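Local coordinates for cell wall binding protein cwp8 (Peptoclostridium difficile, PDB 5J6Q), which probably anchors itself to the bacterial cell wall through its three CWB2 modules, as a component of the S-layer, at residues 368-373 against 383-388; 312-317 against 356-361. One frame throughout, in Å; residues are numbered along the deposited sequence.

Overall arrangement
Both interactions lie in the same CWB2 module, with centres about 11 Å apart, and each sets a helix against the same parallel sheet. Interaction 1 joins strand 367-371 to helix 379-386, which follows it in the chain. Interaction 2 joins the neighbouring strand 313-318 to helix 349-359, across a longer stretch of chain. The touching residues of both are buried and apolar, while Glu312, Glu383, Lys384 and Ser361 face the surface. The two differ in fit: a sparse meeting of methyl ends in 1, a closer crossing of branched chains in 2. Tyr369 N and O probably hydrogen-bond to Ile314 O and Leu316 N, both at 2.8 Å, and Leu385 CD1 packs on Leu316 CD2 at 3.8 Å.

Interaction 1: 368-373 against 383-388; sequences IYIVGG and EKLSKL
Strand 367-371, helix 379-386 and strand 392-396 form a beta-alpha-beta unit, and this contact lays the first strand against the helix. Ile368 and Ile370 meet Leu385 across it. The closest approach is between Ile370 CD1 and Leu385 CD1, at 3.7 Å. These two side chains reach toward each other tip to tip, so methyl meets methyl. Ile370 CG1 stands beside the backbone N and anti to the carbonyl carbon, with chi1 -74°. Its chain is extended beyond that, which carries CD1 out to the leucine. The other methyl of Leu385, CD2, lies 4.3 Å from Ile368 CD1. This second approach is looser. The two branches of one leucine thus serve two isoleucines that point to the same side of the strand.

The strand is an inner one of a four-stranded parallel sheet, and the helix packs on one face of it. Strand 313-318 lies on one side, bonded through the backbone of Tyr369. Strand 392-396 lies on the other, bonded through Ile368 and Ile370. Tyr369 and Val371 alternate with the isoleucines and turn to the opposite face, where Val371 meets helix 401-410. After the strand, the carbonyl O of Gly372 accepts a hydrogen bond from Arg395.

The solvent side of the helix is polar. Ser386 OG donates a hydrogen bond to Glu383 O at 2.7 Å, reaching back one turn. The hydroxyl comes in 29° out of the carbonyl plane, at a C=O...OG angle of 113°. Lys384 NZ forms a salt bridge with Glu352.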
loop_
_atom_site.group_PDB
_atom_site.type_symbol
_atom_site.label_atom_id
_atom_site.label_comp_id
_atom_site.label_asym_id
_atom_site.label_seq_id
_atom_site.Cartn_x
_atom_site.Cartn_y
_atom_site.Cartn_z
ATOM N N ILE A 368 -3.836 23.079 29.817
ATOM C CA ILE A 368 -3.687 23.473 28.445
ATOM C C ILE A 368 -2.875 24.795 28.498
ATOM O O ILE A 368 -3.373 25.779 29.083
ATOM C CB ILE A 368 -5.027 23.737 27.733
ATOM C CG1 ILE A 368 -5.849 22.427 27.601
ATOM C CG2 ILE A 368 -4.759 24.366 26.352
ATOM C CD1 ILE A 368 -7.237 22.700 27.015
ATOM N N TYR A 369 -1.588 24.776 27.975
ATOM C CA TYR A 369 -0.804 25.969 27.923
ATOM C C TYR A 369 -0.908 26.532 26.513
ATOM O O TYR A 369 -0.711 25.776 25.554
ATOM C CB TYR A 369 0.661 25.683 28.192
ATOM C CG TYR A 369 0.958 25.013 29.505
ATOM C CD1 TYR A 369 0.801 23.649 29.660
ATOM C CD2 TYR A 369 1.435 25.746 30.593
ATOM C CE1 TYR A 369 1.126 23.015 30.861
ATOM C CE2 TYR A 369 1.756 25.127 31.795
ATOM C CZ TYR A 369 1.598 23.761 31.927
ATOM O OH TYR A 369 1.903 23.153 33.135
ATOM N N ILE A 370 -1.193 27.802 26.356
ATOM C CA ILE A 370 -1.236 28.455 25.044
ATOM C C ILE A 370 0.089 29.255 24.988
ATOM O O ILE A 370 0.308 30.100 25.841
ATOM C CB ILE A 370 -2.507 29.315 24.993
ATOM C CG1 ILE A 370 -3.705 28.385 24.843
ATOM C CG2 ILE A 370 -2.480 30.336 23.848
ATOM C CD1 ILE A 370 -5.011 28.963 25.282
ATOM N N VAL A 371 1.003 28.921 24.050
ATOM C CA VAL A 371 2.261 29.656 23.941
ATOM C C VAL A 371 2.106 30.796 22.924
ATOM O O VAL A 371 1.482 30.583 21.888
ATOM C CB VAL A 371 3.347 28.645 23.551
ATOM C CG1 VAL A 371 4.685 29.352 23.283
ATOM C CG2 VAL A 371 3.502 27.611 24.680
ATOM N N GLY A 372 2.636 31.997 23.215
ATOM C CA GLY A 372 2.505 33.101 22.286
ATOM C C GLY A 372 1.413 34.068 22.707
ATOM O O GLY A 372 0.596 33.780 23.594
ATOM N N GLY A 373 1.396 35.235 22.057
ATOM C CA GLY A 373 0.412 36.257 22.371
ATOM C C GLY A 373 -0.882 35.965 21.652
ATOM O O GLY A 373 -1.000 34.935 20.993
ATOM N N GLU A 383 -11.026 31.453 25.584
ATOM C CA GLU A 383 -12.280 31.352 26.336
ATOM C C GLU A 383 -13.153 30.197 25.852
ATOM O O GLU A 383 -13.984 29.696 26.617
ATOM C CB GLU A 383 -13.066 32.672 26.248
ATOM C CG GLU A 383 -13.519 32.988 24.838
ATOM C CD GLU A 383 -13.979 34.420 24.667
ATOM O OE1 GLU A 383 -15.092 34.618 24.135
ATOM O OE2 GLU A 383 -13.227 35.338 25.051
ATOM N N LYS A 384 -13.011 29.773 24.595
ATOM C CA LYS A 384 -13.797 28.623 24.170
ATOM C C LYS A 384 -13.181 27.438 24.907
ATOM O O LYS A 384 -13.886 26.508 25.320
ATOM C CB LYS A 384 -13.744 28.399 22.639
ATOM C CG LYS A 384 -14.186 26.978 22.233
ATOM C CD LYS A 384 -14.086 26.730 20.705
ATOM C CE LYS A 384 -14.164 25.240 20.384
ATOM N NZ LYS A 384 -15.518 24.790 19.893
ATOM N N LEU A 385 -11.853 27.489 25.095
ATOM C CA LEU A 385 -11.145 26.423 25.767
ATOM C C LEU A 385 -11.473 26.413 27.255
ATOM O O LEU A 385 -11.447 25.352 27.849
ATOM C CB LEU A 385 -9.637 26.599 25.563
ATOM C CG LEU A 385 -9.175 26.329 24.136
ATOM C CD1 LEU A 385 -7.791 26.919 23.955
ATOM C CD2 LEU A 385 -9.155 24.833 23.868
ATOM N N SER A 386 -11.764 27.592 27.864
ATOM C CA SER A 386 -12.124 27.613 29.280
ATOM C C SER A 386 -13.457 26.920 29.478
ATOM O O SER A 386 -13.782 26.576 30.594
ATOM C CB SER A 386 -12.208 29.043 29.817
ATOM O OG SER A 386 -13.216 29.793 29.159
ATOM N N LYS A 387 -14.233 26.696 28.400
ATOM C CA LYS A 387 -15.530 26.031 28.553
ATOM C C LYS A 387 -15.362 24.548 28.708
ATOM O O LYS A 387 -16.323 23.865 29.055
ATOM C CB LYS A 387 -16.473 26.315 27.377
ATOM C CG LYS A 387 -16.528 27.811 27.005
ATOM C CD LYS A 387 -17.658 28.548 27.714
ATOM C CE LYS A 387 -17.216 29.892 28.235
ATOM N NZ LYS A 387 -17.338 30.951 27.195
ATOM N N LEU A 388 -14.164 24.024 28.468
ATOM C CA LEU A 388 -13.951 22.568 28.590
ATOM C C LEU A 388 -14.066 22.039 30.028
ATOM O O LEU A 388 -14.757 21.065 30.263
ATOM C CB LEU A 388 -12.567 22.118 28.074
ATOM C CG LEU A 388 -12.634 20.919 27.153
ATOM C CD1 LEU A 388 -11.328 20.795 26.368
ATOM C CD2 LEU A 388 -12.873 19.671 27.962
#

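Interaction 2: 312-317 against 356-361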
loop_
_atom_site.group_PDB
_atom_site.type_symbol
_atom_site.label_atom_id
_atom_site.label_comp_id
_atom_site.label_asym_id
_atom_site.label_seq_id
_atom_site.Cartn_x
_atom_site.Cartn_y
_atom_site.Cartn_z
ATOM N N GLU A 312 -0.676 14.431 29.844
ATOM C CA GLU A 312 -0.899 15.120 31.064
ATOM C C GLU A 312 -1.220 16.534 30.822
ATOM O O GLU A 312 -1.688 17.236 31.729
ATOM C CB GLU A 312 0.324 14.928 31.954
ATOM C CG GLU A 312 0.407 13.448 32.325
ATOM C CD GLU A 312 1.753 13.027 32.830
ATOM O OE1 GLU A 312 1.964 11.803 32.977
ATOM O OE2 GLU A 312 2.598 13.909 33.084
ATOM N N ALA A 313 -1.045 16.971 29.582
ATOM C CA ALA A 313 -1.295 18.373 29.266
ATOM C C ALA A 313 -1.356 18.600 27.766
ATOM O O ALA A 313 -1.202 17.654 26.984
ATOM C CB ALA A 313 -0.184 19.240 29.860
ATOM N N ILE A 314 -1.631 19.861 27.364
ATOM C CA ILE A 314 -1.703 20.256 25.951
ATOM C C ILE A 314 -0.772 21.522 25.830
ATOM O O ILE A 314 -0.792 22.365 26.737
ATOM C CB ILE A 314 -3.143 20.646 25.464
ATOM C CG1 ILE A 314 -4.172 19.521 25.748
ATOM C CG2 ILE A 314 -3.107 21.034 23.919
ATOM C CD1 ILE A 314 -4.097 18.340 24.806
ATOM N N ILE A 315 0.101 21.565 24.789
ATOM C CA ILE A 315 0.846 22.735 24.476
ATOM C C ILE A 315 0.170 23.152 23.196
ATOM O O ILE A 315 0.120 22.359 22.244
ATOM C CB ILE A 315 2.356 22.574 24.249
ATOM C CG1 ILE A 315 3.018 21.701 25.329
ATOM C CG2 ILE A 315 2.982 23.985 24.275
ATOM C CD1 ILE A 315 3.173 22.477 26.667
ATOM N N LEU A 316 -0.324 24.376 23.134
ATOM C CA LEU A 316 -1.021 24.887 21.949
ATOM C C LEU A 316 -0.261 26.136 21.401
ATOM O O LEU A 316 -0.051 27.090 22.138
ATOM C CB LEU A 316 -2.422 25.238 22.387
ATOM C CG LEU A 316 -3.439 25.415 21.294
ATOM C CD1 LEU A 316 -3.459 24.232 20.363
ATOM C CD2 LEU A 316 -4.830 25.547 22.003
ATOM N N VAL A 317 0.219 26.107 20.118
ATOM C CA VAL A 317 0.977 27.275 19.638
ATOM C C VAL A 317 0.260 27.811 18.414
ATOM O O VAL A 317 -0.674 27.155 17.948
ATOM C CB VAL A 317 2.472 26.798 19.403
ATOM C CG1 VAL A 317 2.566 25.842 18.233
ATOM C CG2 VAL A 317 3.403 27.972 19.156
ATOM N N LEU A 356 -9.392 16.106 23.165
ATOM C CA LEU A 356 -10.254 15.209 23.950
ATOM C C LEU A 356 -9.675 13.857 24.098
ATOM O O LEU A 356 -9.650 13.278 25.173
ATOM C CB LEU A 356 -11.619 15.108 23.270
ATOM C CG LEU A 356 -12.385 16.435 23.226
ATOM C CD1 LEU A 356 -13.777 16.174 22.598
ATOM C CD2 LEU A 356 -12.552 17.055 24.613
ATOM N N ARG A 357 -9.152 13.337 23.015
ATOM C CA ARG A 357 -8.603 11.995 22.968
ATOM C C ARG A 357 -7.454 11.826 23.878
ATOM O O ARG A 357 -7.421 10.814 24.613
ATOM C CB ARG A 357 -8.141 11.611 21.534
ATOM C CG ARG A 357 -7.902 10.090 21.416
ATOM C CD ARG A 357 -7.078 9.659 20.176
ATOM N NE ARG A 357 -5.742 10.268 20.135
ATOM C CZ ARG A 357 -4.674 9.769 20.734
ATOM N NH1 ARG A 357 -4.745 8.636 21.414
ATOM N NH2 ARG A 357 -3.500 10.424 20.660
ATOM N N VAL A 358 -6.486 12.810 23.890
ATOM C CA VAL A 358 -5.304 12.555 24.726
ATOM C C VAL A 358 -5.502 12.929 26.176
ATOM O O VAL A 358 -4.814 12.328 26.994
ATOM C CB VAL A 358 -4.020 13.241 24.142
ATOM C CG1 VAL A 358 -3.775 12.759 22.717
ATOM C CG2 VAL A 358 -4.145 14.767 24.175
ATOM N N LEU A 359 -6.398 13.911 26.514
ATOM C CA LEU A 359 -6.613 14.277 27.948
ATOM C C LEU A 359 -7.491 13.216 28.622
ATOM O O LEU A 359 -7.256 12.887 29.803
ATOM C CB LEU A 359 -7.297 15.660 28.137
ATOM C CG LEU A 359 -6.530 16.806 27.534
ATOM C CD1 LEU A 359 -7.353 18.085 27.620
ATOM C CD2 LEU A 359 -5.157 16.923 28.215
ATOM N N GLY A 360 -8.467 12.682 27.883
ATOM C CA GLY A 360 -9.320 11.637 28.423
ATOM C C GLY A 360 -10.303 12.102 29.488
ATOM O O GLY A 360 -10.684 13.254 29.515
ATOM N N SER A 361 -10.666 11.191 30.427
ATOM C CA SER A 361 -11.720 11.489 31.413
ATOM C C SER A 361 -11.227 12.354 32.538
ATOM O O SER A 361 -12.003 13.130 33.059
ATOM C CB SER A 361 -12.334 10.201 31.982
ATOM O OG SER A 361 -11.386 9.247 32.444
#
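Ile314 packs against Val358 and Leu359 where the end of helix 349-359 lies on strand 313-318. Its fit with Leu359 is close. The two side chains cross at about a right angle, and Leu359 CD2 sits 3.7 Å from Ile314 CG1 and 3.8 Å from Ile314 CD1. The other branch, Leu359 CD1, lies 4.0 Å from Ile314 CG1. Ile314 is folded at its second torsion, with chi2 -76°, and its CD1 turns to the helix. There it meets Val358 CG2 at 3.6 Å, in an oblique approach. Ile314 CD1 therefore touches both helix residues.

The contact thins out at Ala313. Leu359 CD2 comes 4.2 Å from the backbone carbon of Ala313, whose own methyl points away from the helix. Charged groups lie towards the solvent side. Glu312 is exposed, and its OE2 is hydrogen-bonded to Asn336. Arg357 turns to Asp308 and Glu354 in salt bridges. Gly360 is the first residue to leave helical angles, with a positive phi of 71°, and its N still bonds to Leu356 O at 3.0 Å.

The side chains that meet in this part of the CWB2 module are all aliphatic. The stability of the contact therefore probably rests on close packing and burial of apolar surface, with the charged groups kept to the margin.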